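Local coordinates for protein GH26A (Muricauda sp. MAR_2010_75, PDB 6Q75) that is a family 26 glycoside hydrolase that probably cleaves beta-linked polysaccharides such as mannans, at residues A73-W81 and A103-V111; L171-N179 and F194-L205. All blocks are in the same frame, centred on the assembly; numbering follows the deposited sequence.

Contact 1. Residues A73-W81 and A103-V111; sequences AVWGTDFYW and AIVTLMWHV
OD1 of D78 takes two backbone N-H groups. H110 N meets it at 2.9 Å on its syn side. Y80 N comes from above the carboxylate plane, which makes an Asx turn. OD2 of D78 receives H110 ND1 at 2.7 Å, nearly straight (173°) and in the plane of the imidazole. The ring rotation of H110 is thereby fixed, with ND1 as donor. With CG anti to the backbone N (chi1 177°), the D78 carboxylate reaches H110. CB of D78 lies against CG of M108 at 3.5 Å. CB of H110 sits over one face of the Y80 ring, 4.0 Å from its centroid.

Behind this end run two parallel strands, paired from V74 with I104 to D78 with M108. On the face of W75 and V105, CG1 of V105 meets the edge of the W75 ring. Past the strand end, CE2 of F79 meets CD1 of L107 at 3.7 Å. On the other face, CG1 of V74 meets CG2 of T106. The strands form a beta-alpha-beta unit with helix 88-100, which packs on W75 and T77. Strands 46-51 and 170-173 flank the pair, and helix 144-165 touches F79 and W109.

Contact 2. Residues L171-N179 and F194-L205; sequences LWRPYHEMN and FVKLWKQLYDRL
CD2 of L197 sits over the centre of the Y175 ring, 3.6 Å from its centroid and 6° off the normal. This is a CH-pi contact within a beta/alpha-barrel: the end of strand 170-173 and its following loop pack on helix 194-208. A second one lies nearer the helix start, where CG of M178 stands 3.5 Å from the centroid of the F194 ring. The bent M178 chain (chi2 -69°, chi3 -71°) also brings CE to the ring, in an oblique Met-aromatic contact. CB of Y175 meets the same ring at its edge, at CE1. CD2 of L201 touches both P174 CB, at 3.5 Å, and Y175 CE2, at 3.7 Å. CZ3 of W198 reaches CG of P174 at 3.8 Å, and the two side chains cross at about a right angle.

No hydrogen bond joins the two segments. Polar partners outside them hold the rings: Y175 OH bonds W149 of helix 144-165, and W198 NE1 bonds Y243 O. W172 is placed by backbone bonds to strand 214-221. P174 CB covers part of one face of the W172 indole, and CD1 of L205 approaches NE1 of W172 at 3.5 Å.

In the fold
Contact 1 closes before contact 2 opens along the chain, and their centres lie about 15 Å apart. They share one curled parallel sheet, in which strands 104-108 and 170-173 are neighbours. V105 O probably accepts from L171 N, and T106 OG1 probably bonds L171 O. Contact 1 joins two barrel strands edge to edge; contact 2 joins the next strand and its loop to an outer helix. The residues that follow strands 104-108 and 170-173 meet, where the H110 and H176 rings lie edge-to-face. A bound Tris molecule, probably from the crystallisation liquor, lies beside H110 and bonds H176 and E177. This is consistent with a substrate pocket at that end of the barrel, as in other glycoside hydrolases of this fold.

Contact 1. Residues A73-W81 and A103-V111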
loop_
_atom_site.group_PDB
_atom_site.type_symbol
_atom_site.label_atom_id
_atom_site.label_comp_id
_atom_site.label_asym_id
_atom_site.label_seq_id
_atom_site.Cartn_x
_atom_site.Cartn_y
_atom_site.Cartn_z
ATOM N N ALA A 73 -7.641 -5.207 11.998
ATOM C CA ALA A 73 -7.727 -6.319 11.050
ATOM C C ALA A 73 -6.539 -6.326 10.097
ATOM O O ALA A 73 -6.087 -7.398 9.682
ATOM C CB ALA A 73 -9.028 -6.253 10.247
ATOM N N VAL A 74 -6.049 -5.148 9.710
ATOM C CA VAL A 74 -4.982 -5.032 8.720
ATOM C C VAL A 74 -3.717 -4.547 9.411
ATOM O O VAL A 74 -3.732 -3.539 10.135
ATOM C CB VAL A 74 -5.378 -4.104 7.558
ATOM C CG1 VAL A 74 -4.188 -3.812 6.656
ATOM C CG2 VAL A 74 -6.534 -4.727 6.756
ATOM N N TRP A 75 -2.619 -5.267 9.163
ATOM C CA TRP A 75 -1.298 -4.999 9.706
ATOM C C TRP A 75 -0.415 -4.555 8.549
ATOM O O TRP A 75 -0.343 -5.261 7.537
ATOM C CB TRP A 75 -0.731 -6.276 10.344
ATOM C CG TRP A 75 0.718 -6.212 10.811
ATOM C CD1 TRP A 75 1.152 -5.833 12.050
ATOM C CD2 TRP A 75 1.900 -6.538 10.056
ATOM N NE1 TRP A 75 2.521 -5.904 12.121
ATOM C CE2 TRP A 75 3.009 -6.329 10.910
ATOM C CE3 TRP A 75 2.128 -6.996 8.749
ATOM C CZ2 TRP A 75 4.324 -6.559 10.507
ATOM C CZ3 TRP A 75 3.458 -7.217 8.343
ATOM C CH2 TRP A 75 4.530 -7.001 9.224
ATOM N N GLY A 76 0.247 -3.416 8.688
ATOM C CA GLY A 76 1.099 -2.900 7.621
ATOM C C GLY A 76 2.491 -2.503 8.069
ATOM O O GLY A 76 2.679 -1.996 9.172
ATOM N N THR A 77 3.473 -2.784 7.216
ATOM C CA THR A 77 4.776 -2.136 7.383
ATOM C C THR A 77 5.371 -1.950 5.987
ATOM O O THR A 77 4.638 -1.960 4.989
ATOM C CB THR A 77 5.679 -2.886 8.393
ATOM O OG1 THR A 77 6.830 -2.059 8.711
ATOM C CG2 THR A 77 6.129 -4.257 7.877
ATOM N N ASP A 78 6.690 -1.709 5.927
ATOM C CA ASP A 78 7.339 -1.052 4.791
ATOM C C ASP A 78 8.731 -1.647 4.628
ATOM O O ASP A 78 9.446 -1.831 5.621
ATOM C CB ASP A 78 7.375 0.463 5.087
ATOM C CG ASP A 78 8.077 1.330 4.039
ATOM O OD1 ASP A 78 8.530 0.891 2.956
ATOM O OD2 ASP A 78 8.097 2.560 4.311
ATOM N N PHE A 79 9.106 -1.965 3.391
ATOM C CA PHE A 79 10.417 -2.540 3.127
ATOM C C PHE A 79 11.542 -1.503 3.118
ATOM O O PHE A 79 12.706 -1.865 2.901
ATOM C CB PHE A 79 10.393 -3.288 1.794
ATOM C CG PHE A 79 9.897 -4.708 1.900
ATOM C CD1 PHE A 79 10.739 -5.727 2.347
ATOM C CD2 PHE A 79 8.606 -5.037 1.519
ATOM C CE1 PHE A 79 10.298 -7.036 2.449
ATOM C CE2 PHE A 79 8.148 -6.365 1.595
ATOM C CZ PHE A 79 9.004 -7.366 2.060
ATOM N N TYR A 80 11.220 -0.234 3.364
ATOM C CA TYR A 80 12.195 0.851 3.334
ATOM C C TYR A 80 13.514 0.485 4.011
ATOM O O TYR A 80 13.572 0.274 5.227
ATOM C CB TYR A 80 11.591 2.087 4.005
ATOM C CG TYR A 80 12.405 3.356 3.897
ATOM C CD1 TYR A 80 13.437 3.494 2.960
ATOM C CD2 TYR A 80 12.115 4.445 4.709
ATOM C CE1 TYR A 80 14.172 4.693 2.879
ATOM C CE2 TYR A 80 12.839 5.619 4.632
ATOM C CZ TYR A 80 13.855 5.747 3.717
ATOM O OH TYR A 80 14.565 6.945 3.661
ATOM N N TRP A 81 14.582 0.411 3.227
ATOM C CA TRP A 81 15.907 0.139 3.768
ATOM C C TRP A 81 16.538 1.489 4.090
ATOM O O TRP A 81 17.273 2.079 3.298
ATOM C CB TRP A 81 16.726 -0.658 2.760
ATOM C CG TRP A 81 18.018 -1.134 3.224
ATOM C CD1 TRP A 81 18.778 -0.661 4.267
ATOM C CD2 TRP A 81 18.767 -2.183 2.622
ATOM N NE1 TRP A 81 19.962 -1.376 4.347
ATOM C CE2 TRP A 81 19.974 -2.309 3.344
ATOM C CE3 TRP A 81 18.532 -3.031 1.541
ATOM C CZ2 TRP A 81 20.948 -3.259 3.010
ATOM C CZ3 TRP A 81 19.509 -3.976 1.206
ATOM C CH2 TRP A 81 20.692 -4.078 1.948
ATOM N N ALA A 103 -4.346 -11.658 11.213
ATOM C CA ALA A 103 -4.362 -10.346 10.588
ATOM C C ALA A 103 -4.222 -10.458 9.073
ATOM O O ALA A 103 -3.718 -11.451 8.530
ATOM C CB ALA A 103 -3.220 -9.476 11.124
ATOM N N ILE A 104 -4.688 -9.428 8.387
ATOM C CA ILE A 104 -4.492 -9.286 6.945
ATOM C C ILE A 104 -3.258 -8.419 6.741
ATOM O O ILE A 104 -3.114 -7.387 7.399
ATOM C CB ILE A 104 -5.740 -8.684 6.275
ATOM C CG1 ILE A 104 -6.929 -9.663 6.382
ATOM C CG2 ILE A 104 -5.484 -8.340 4.821
ATOM C CD1 ILE A 104 -8.282 -9.009 6.102
ATOM N N VAL A 105 -2.329 -8.853 5.872
ATOM C CA VAL A 105 -1.003 -8.233 5.783
ATOM C C VAL A 105 -0.941 -7.295 4.588
ATOM O O VAL A 105 -1.273 -7.688 3.463
ATOM C CB VAL A 105 0.101 -9.300 5.660
ATOM C CG1 VAL A 105 1.458 -8.642 5.252
ATOM C CG2 VAL A 105 0.216 -10.091 6.926
ATOM N N THR A 106 -0.462 -6.061 4.808
ATOM C CA THR A 106 -0.153 -5.165 3.698
ATOM C C THR A 106 1.293 -4.684 3.807
ATOM O O THR A 106 1.804 -4.454 4.905
ATOM C CB THR A 106 -1.136 -3.953 3.619
ATOM O OG1 THR A 106 -0.822 -3.177 2.455
ATOM C CG2 THR A 106 -1.098 -3.057 4.878
ATOM N N LEU A 107 1.974 -4.598 2.661
ATOM C CA LEU A 107 3.373 -4.175 2.621
ATOM C C LEU A 107 3.565 -3.136 1.525
ATOM O O LEU A 107 2.962 -3.232 0.448
ATOM C CB LEU A 107 4.312 -5.381 2.376
ATOM C CG LEU A 107 4.248 -6.409 3.517
ATOM C CD1 LEU A 107 5.024 -7.684 3.127
ATOM C CD2 LEU A 107 4.792 -5.815 4.826
ATOM N N MET A 108 4.375 -2.120 1.828
ATOM C CA MET A 108 4.773 -1.083 0.887
ATOM C C MET A 108 6.301 -1.066 0.785
ATOM O O MET A 108 6.997 -1.897 1.386
ATOM C CB MET A 108 4.234 0.287 1.321
ATOM C CG MET A 108 4.816 0.742 2.658
ATOM S SD MET A 108 3.992 2.204 3.325
ATOM C CE MET A 108 4.236 3.375 1.982
ATOM N N TRP A 109 6.824 -0.083 0.052
ATOM C CA TRP A 109 8.245 -0.111 -0.288
ATOM C C TRP A 109 8.755 1.270 -0.662
ATOM O O TRP A 109 8.911 1.576 -1.850
ATOM C CB TRP A 109 8.486 -1.103 -1.426
ATOM C CG TRP A 109 9.949 -1.326 -1.801
ATOM C CD1 TRP A 109 11.044 -1.218 -0.982
ATOM C CD2 TRP A 109 10.454 -1.634 -3.109
ATOM N NE1 TRP A 109 12.207 -1.499 -1.703
ATOM C CE2 TRP A 109 11.863 -1.730 -3.008
ATOM C CE3 TRP A 109 9.846 -1.858 -4.350
ATOM C CZ2 TRP A 109 12.690 -2.053 -4.117
ATOM C CZ3 TRP A 109 10.665 -2.158 -5.449
ATOM C CH2 TRP A 109 12.068 -2.241 -5.318
ATOM N N HIS A 110 8.995 2.132 0.322
ATOM C CA HIS A 110 9.849 3.280 0.034
ATOM C C HIS A 110 11.220 2.761 -0.401
ATOM O O HIS A 110 11.769 1.819 0.184
ATOM C CB HIS A 110 10.019 4.183 1.240
ATOM C CG HIS A 110 8.800 4.979 1.585
ATOM N ND1 HIS A 110 7.982 4.658 2.646
ATOM C CD2 HIS A 110 8.278 6.100 1.026
ATOM C CE1 HIS A 110 7.009 5.554 2.734
ATOM N NE2 HIS A 110 7.171 6.445 1.769
ATOM N N VAL A 111 11.762 3.381 -1.438
ATOM C CA VAL A 111 13.029 2.960 -2.017
ATOM C C VAL A 111 13.695 4.168 -2.666
ATOM O O VAL A 111 13.025 5.059 -3.200
ATOM C CB VAL A 111 12.771 1.803 -3.002
ATOM C CG1 VAL A 111 11.928 2.277 -4.187
ATOM C CG2 VAL A 111 14.107 1.175 -3.446
HETATM O O HOH W 1 14.221 0.610 0.466
#

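Contact 2. Residues L171-N179 and F194-L205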
loop_
_atom_site.group_PDB
_atom_site.type_symbol
_atom_site.label_atom_id
_atom_site.label_comp_id
_atom_site.label_asym_id
_atom_site.label_seq_id
_atom_site.Cartn_x
_atom_site.Cartn_y
_atom_site.Cartn_z
ATOM N N LEU A 171 -1.335 -7.601 0.551
ATOM C CA LEU A 171 -1.798 -6.394 -0.120
ATOM C C LEU A 171 -0.567 -5.552 -0.449
ATOM O O LEU A 171 -0.037 -4.840 0.413
ATOM C CB LEU A 171 -2.776 -5.620 0.776
ATOM C CG LEU A 171 -4.049 -6.410 1.092
ATOM C CD1 LEU A 171 -4.835 -5.703 2.221
ATOM C CD2 LEU A 171 -4.951 -6.560 -0.146
ATOM N N TRP A 172 -0.084 -5.648 -1.696
ATOM C CA TRP A 172 1.207 -5.099 -2.100
ATOM C C TRP A 172 1.000 -3.724 -2.732
ATOM O O TRP A 172 0.248 -3.605 -3.702
ATOM C CB TRP A 172 1.847 -6.089 -3.085
ATOM C CG TRP A 172 3.068 -5.667 -3.793
ATOM C CD1 TRP A 172 3.254 -5.629 -5.150
ATOM C CD2 TRP A 172 4.313 -5.270 -3.204
ATOM N NE1 TRP A 172 4.534 -5.203 -5.444
ATOM C CE2 TRP A 172 5.209 -4.993 -4.271
ATOM C CE3 TRP A 172 4.758 -5.118 -1.881
ATOM C CZ2 TRP A 172 6.521 -4.565 -4.063
ATOM C CZ3 TRP A 172 6.061 -4.668 -1.669
ATOM C CH2 TRP A 172 6.939 -4.425 -2.768
ATOM N N ARG A 173 1.617 -2.663 -2.151
ATOM C CA ARG A 173 1.375 -1.281 -2.574
ATOM C C ARG A 173 2.703 -0.617 -2.949
ATOM O O ARG A 173 3.268 0.164 -2.177
ATOM C CB ARG A 173 0.620 -0.479 -1.493
ATOM C CG ARG A 173 -0.297 -1.328 -0.589
ATOM C CD ARG A 173 -1.239 -0.424 0.224
ATOM N NE ARG A 173 -0.521 0.723 0.803
ATOM C CZ ARG A 173 0.243 0.646 1.892
ATOM N NH1 ARG A 173 0.868 1.733 2.333
ATOM N NH2 ARG A 173 0.409 -0.517 2.529
ATOM N N PRO A 174 3.268 -0.960 -4.110
ATOM C CA PRO A 174 4.532 -0.351 -4.537
ATOM C C PRO A 174 4.369 1.031 -5.176
ATOM O O PRO A 174 3.352 1.352 -5.795
ATOM C CB PRO A 174 5.055 -1.369 -5.566
ATOM C CG PRO A 174 3.747 -1.847 -6.256
ATOM C CD PRO A 174 2.678 -1.850 -5.114
ATOM N N TYR A 175 5.428 1.833 -5.063
ATOM C CA TYR A 175 5.546 3.119 -5.765
ATOM C C TYR A 175 4.301 3.980 -5.524
ATOM O O TYR A 175 3.676 4.496 -6.453
ATOM C CB TYR A 175 5.780 2.923 -7.249
ATOM C CG TYR A 175 7.073 2.194 -7.574
ATOM C CD1 TYR A 175 8.306 2.642 -7.073
ATOM C CD2 TYR A 175 7.067 1.071 -8.387
ATOM C CE1 TYR A 175 9.503 1.969 -7.376
ATOM C CE2 TYR A 175 8.269 0.403 -8.709
ATOM C CZ TYR A 175 9.467 0.857 -8.190
ATOM O OH TYR A 175 10.647 0.189 -8.496
ATOM N N HIS A 176 3.944 4.094 -4.258
ATOM C CA HIS A 176 2.719 4.753 -3.833
ATOM C C HIS A 176 2.821 6.276 -3.997
ATOM O O HIS A 176 3.905 6.848 -4.155
ATOM C CB HIS A 176 2.430 4.409 -2.372
ATOM C CG HIS A 176 3.530 4.853 -1.462
ATOM N ND1 HIS A 176 4.801 4.333 -1.535
ATOM C CD2 HIS A 176 3.572 5.823 -0.522
ATOM C CE1 HIS A 176 5.575 4.937 -0.649
ATOM N NE2 HIS A 176 4.846 5.841 -0.012
ATOM N N GLU A 177 1.661 6.937 -3.972
ATOM C CA GLU A 177 1.587 8.408 -4.114
ATOM C C GLU A 177 2.270 8.875 -5.408
ATOM O O GLU A 177 2.872 9.952 -5.483
ATOM C CB GLU A 177 2.169 9.104 -2.873
ATOM C CG GLU A 177 1.290 8.825 -1.623
ATOM C CD GLU A 177 1.783 9.476 -0.316
ATOM O OE1 GLU A 177 2.786 10.236 -0.316
ATOM O OE2 GLU A 177 1.123 9.250 0.724
ATOM N N MET A 178 2.106 8.082 -6.464
ATOM C CA MET A 178 2.827 8.330 -7.709
ATOM C C MET A 178 2.300 9.539 -8.463
ATOM O O MET A 178 2.985 10.021 -9.377
ATOM C CB MET A 178 2.750 7.082 -8.593
ATOM C CG MET A 178 1.383 6.859 -9.265
ATOM S SD MET A 178 0.031 6.399 -8.143
ATOM C CE MET A 178 0.438 4.739 -7.659
ATOM N N ASN A 179 1.109 10.045 -8.103
ATOM C CA ASN A 179 0.615 11.267 -8.723
ATOM C C ASN A 179 1.164 12.507 -8.039
ATOM O O ASN A 179 0.959 13.619 -8.541
ATOM C CB ASN A 179 -0.929 11.291 -8.741
ATOM C CG ASN A 179 -1.545 11.146 -7.355
ATOM O OD1 ASN A 179 -1.011 10.452 -6.496
ATOM N ND2 ASN A 179 -2.686 11.819 -7.131
ATOM N N PHE A 194 5.072 6.625 -15.502
ATOM C CA PHE A 194 4.851 5.726 -14.376
ATOM C C PHE A 194 4.292 4.387 -14.825
ATOM O O PHE A 194 4.662 3.344 -14.276
ATOM C CB PHE A 194 3.890 6.354 -13.365
ATOM C CG PHE A 194 3.656 5.485 -12.172
ATOM C CD1 PHE A 194 4.600 5.428 -11.158
ATOM C CD2 PHE A 194 2.530 4.678 -12.087
ATOM C CE1 PHE A 194 4.396 4.611 -10.034
ATOM C CE2 PHE A 194 2.319 3.846 -10.980
ATOM C CZ PHE A 194 3.251 3.812 -9.965
ATOM N N VAL A 195 3.369 4.396 -15.790
ATOM C CA VAL A 195 2.689 3.138 -16.109
ATOM C C VAL A 195 3.692 2.119 -16.621
ATOM O O VAL A 195 3.487 0.908 -16.465
ATOM C CB VAL A 195 1.530 3.335 -17.107
ATOM C CG1 VAL A 195 0.456 4.255 -16.502
ATOM C CG2 VAL A 195 2.025 3.830 -18.453
ATOM N N LYS A 196 4.797 2.585 -17.215
ATOM C CA LYS A 196 5.803 1.650 -17.709
ATOM C C LYS A 196 6.647 1.091 -16.567
ATOM O O LYS A 196 7.051 -0.081 -16.614
ATOM C CB LYS A 196 6.679 2.336 -18.762
ATOM C CG LYS A 196 7.653 1.374 -19.460
ATOM C CD LYS A 196 8.574 2.084 -20.437
ATOM C CE LYS A 196 9.077 1.103 -21.512
ATOM N NZ LYS A 196 9.707 1.768 -22.699
ATOM N N LEU A 197 6.915 1.905 -15.536
ATOM C CA LEU A 197 7.552 1.385 -14.331
ATOM C C LEU A 197 6.667 0.344 -13.651
ATOM O O LEU A 197 7.147 -0.713 -13.232
ATOM C CB LEU A 197 7.880 2.530 -13.359
ATOM C CG LEU A 197 8.373 2.105 -11.966
ATOM C CD1 LEU A 197 9.664 1.272 -12.123
ATOM C CD2 LEU A 197 8.632 3.328 -11.032
ATOM N N TRP A 198 5.371 0.637 -13.509
ATOM C CA TRP A 198 4.463 -0.312 -12.874
ATOM C C TRP A 198 4.487 -1.654 -13.595
ATOM O O TRP A 198 4.608 -2.719 -12.967
ATOM C CB TRP A 198 3.051 0.264 -12.869
ATOM C CG TRP A 198 2.045 -0.591 -12.159
ATOM C CD1 TRP A 198 1.321 -1.631 -12.673
ATOM C CD2 TRP A 198 1.656 -0.467 -10.791
ATOM N NE1 TRP A 198 0.493 -2.156 -11.699
ATOM C CE2 TRP A 198 0.685 -1.457 -10.537
ATOM C CE3 TRP A 198 2.041 0.387 -9.751
ATOM C CZ2 TRP A 198 0.086 -1.611 -9.288
ATOM C CZ3 TRP A 198 1.449 0.222 -8.508
ATOM C CH2 TRP A 198 0.496 -0.774 -8.289
ATOM N N LYS A 199 4.386 -1.623 -14.925
ATOM C CA LYS A 199 4.340 -2.871 -15.682
ATOM C C LYS A 199 5.664 -3.617 -15.623
ATOM O O LYS A 199 5.679 -4.855 -15.618
ATOM C CB LYS A 199 3.956 -2.585 -17.129
ATOM C CG LYS A 199 2.561 -1.983 -17.299
ATOM C CD LYS A 199 2.410 -1.513 -18.726
ATOM C CE LYS A 199 1.372 -0.425 -18.900
ATOM N NZ LYS A 199 1.466 0.059 -20.317
ATOM N N GLN A 200 6.781 -2.887 -15.573
ATOM C CA GLN A 200 8.089 -3.533 -15.466
ATOM C C GLN A 200 8.248 -4.226 -14.116
ATOM O O GLN A 200 8.789 -5.340 -14.032
ATOM C CB GLN A 200 9.207 -2.507 -15.684
ATOM C CG GLN A 200 10.597 -3.113 -15.838
ATOM C CD GLN A 200 11.630 -2.055 -16.218
ATOM O OE1 GLN A 200 12.436 -1.616 -15.386
ATOM N NE2 GLN A 200 11.578 -1.616 -17.454
ATOM N N LEU A 201 7.798 -3.578 -13.043
ATOM C CA LEU A 201 7.828 -4.230 -11.741
ATOM C C LEU A 201 6.898 -5.437 -11.736
ATOM O O LEU A 201 7.233 -6.492 -11.186
ATOM C CB LEU A 201 7.421 -3.239 -10.642
ATOM C CG LEU A 201 7.453 -3.837 -9.222
ATOM C CD1 LEU A 201 8.889 -4.044 -8.791
ATOM C CD2 LEU A 201 6.764 -2.916 -8.205
ATOM N N TYR A 202 5.718 -5.288 -12.340
ATOM C CA TYR A 202 4.762 -6.388 -12.382
ATOM C C TYR A 202 5.374 -7.587 -13.087
ATOM O O TYR A 202 5.327 -8.715 -12.580
ATOM C CB TYR A 202 3.482 -5.929 -13.080
ATOM C CG TYR A 202 2.366 -6.941 -13.014
ATOM C CD1 TYR A 202 2.352 -8.016 -13.883
ATOM C CD2 TYR A 202 1.322 -6.814 -12.093
ATOM C CE1 TYR A 202 1.356 -8.958 -13.849
ATOM C CE2 TYR A 202 0.296 -7.770 -12.056
ATOM C CZ TYR A 202 0.324 -8.831 -12.938
ATOM O OH TYR A 202 -0.662 -9.808 -12.942
ATOM N N ASP A 203 5.960 -7.347 -14.262
ATOM C CA ASP A 203 6.610 -8.424 -14.999
ATOM C C ASP A 203 7.699 -9.086 -14.160
ATOM O O ASP A 203 7.819 -10.319 -14.149
ATOM C CB ASP A 203 7.172 -7.882 -16.319
ATOM C CG ASP A 203 7.883 -8.947 -17.151
ATOM O OD1 ASP A 203 7.225 -9.899 -17.638
ATOM O OD2 ASP A 203 9.111 -8.813 -17.327
ATOM N N ARG A 204 8.526 -8.299 -13.470
ATOM C CA ARG A 204 9.618 -8.936 -12.741
ATOM C C ARG A 204 9.092 -9.759 -11.573
ATOM O O ARG A 204 9.560 -10.861 -11.312
ATOM C CB ARG A 204 10.629 -7.905 -12.242
ATOM C CG ARG A 204 11.834 -8.608 -11.580
ATOM C CD ARG A 204 13.155 -7.844 -11.659
ATOM N NE ARG A 204 14.288 -8.727 -11.343
ATOM C CZ ARG A 204 15.001 -9.403 -12.245
ATOM N NH1 ARG A 204 14.721 -9.302 -13.539
ATOM N NH2 ARG A 204 16.008 -10.181 -11.859
ATOM N N LEU A 205 8.117 -9.241 -10.840
ATOM C CA LEU A 205 7.666 -9.985 -9.669
ATOM C C LEU A 205 6.803 -11.183 -10.048
ATOM O O LEU A 205 7.007 -12.290 -9.536
ATOM C CB LEU A 205 6.916 -9.037 -8.750
ATOM C CG LEU A 205 7.794 -7.973 -8.101
ATOM C CD1 LEU A 205 6.919 -7.224 -7.062
ATOM C CD2 LEU A 205 8.993 -8.583 -7.407
#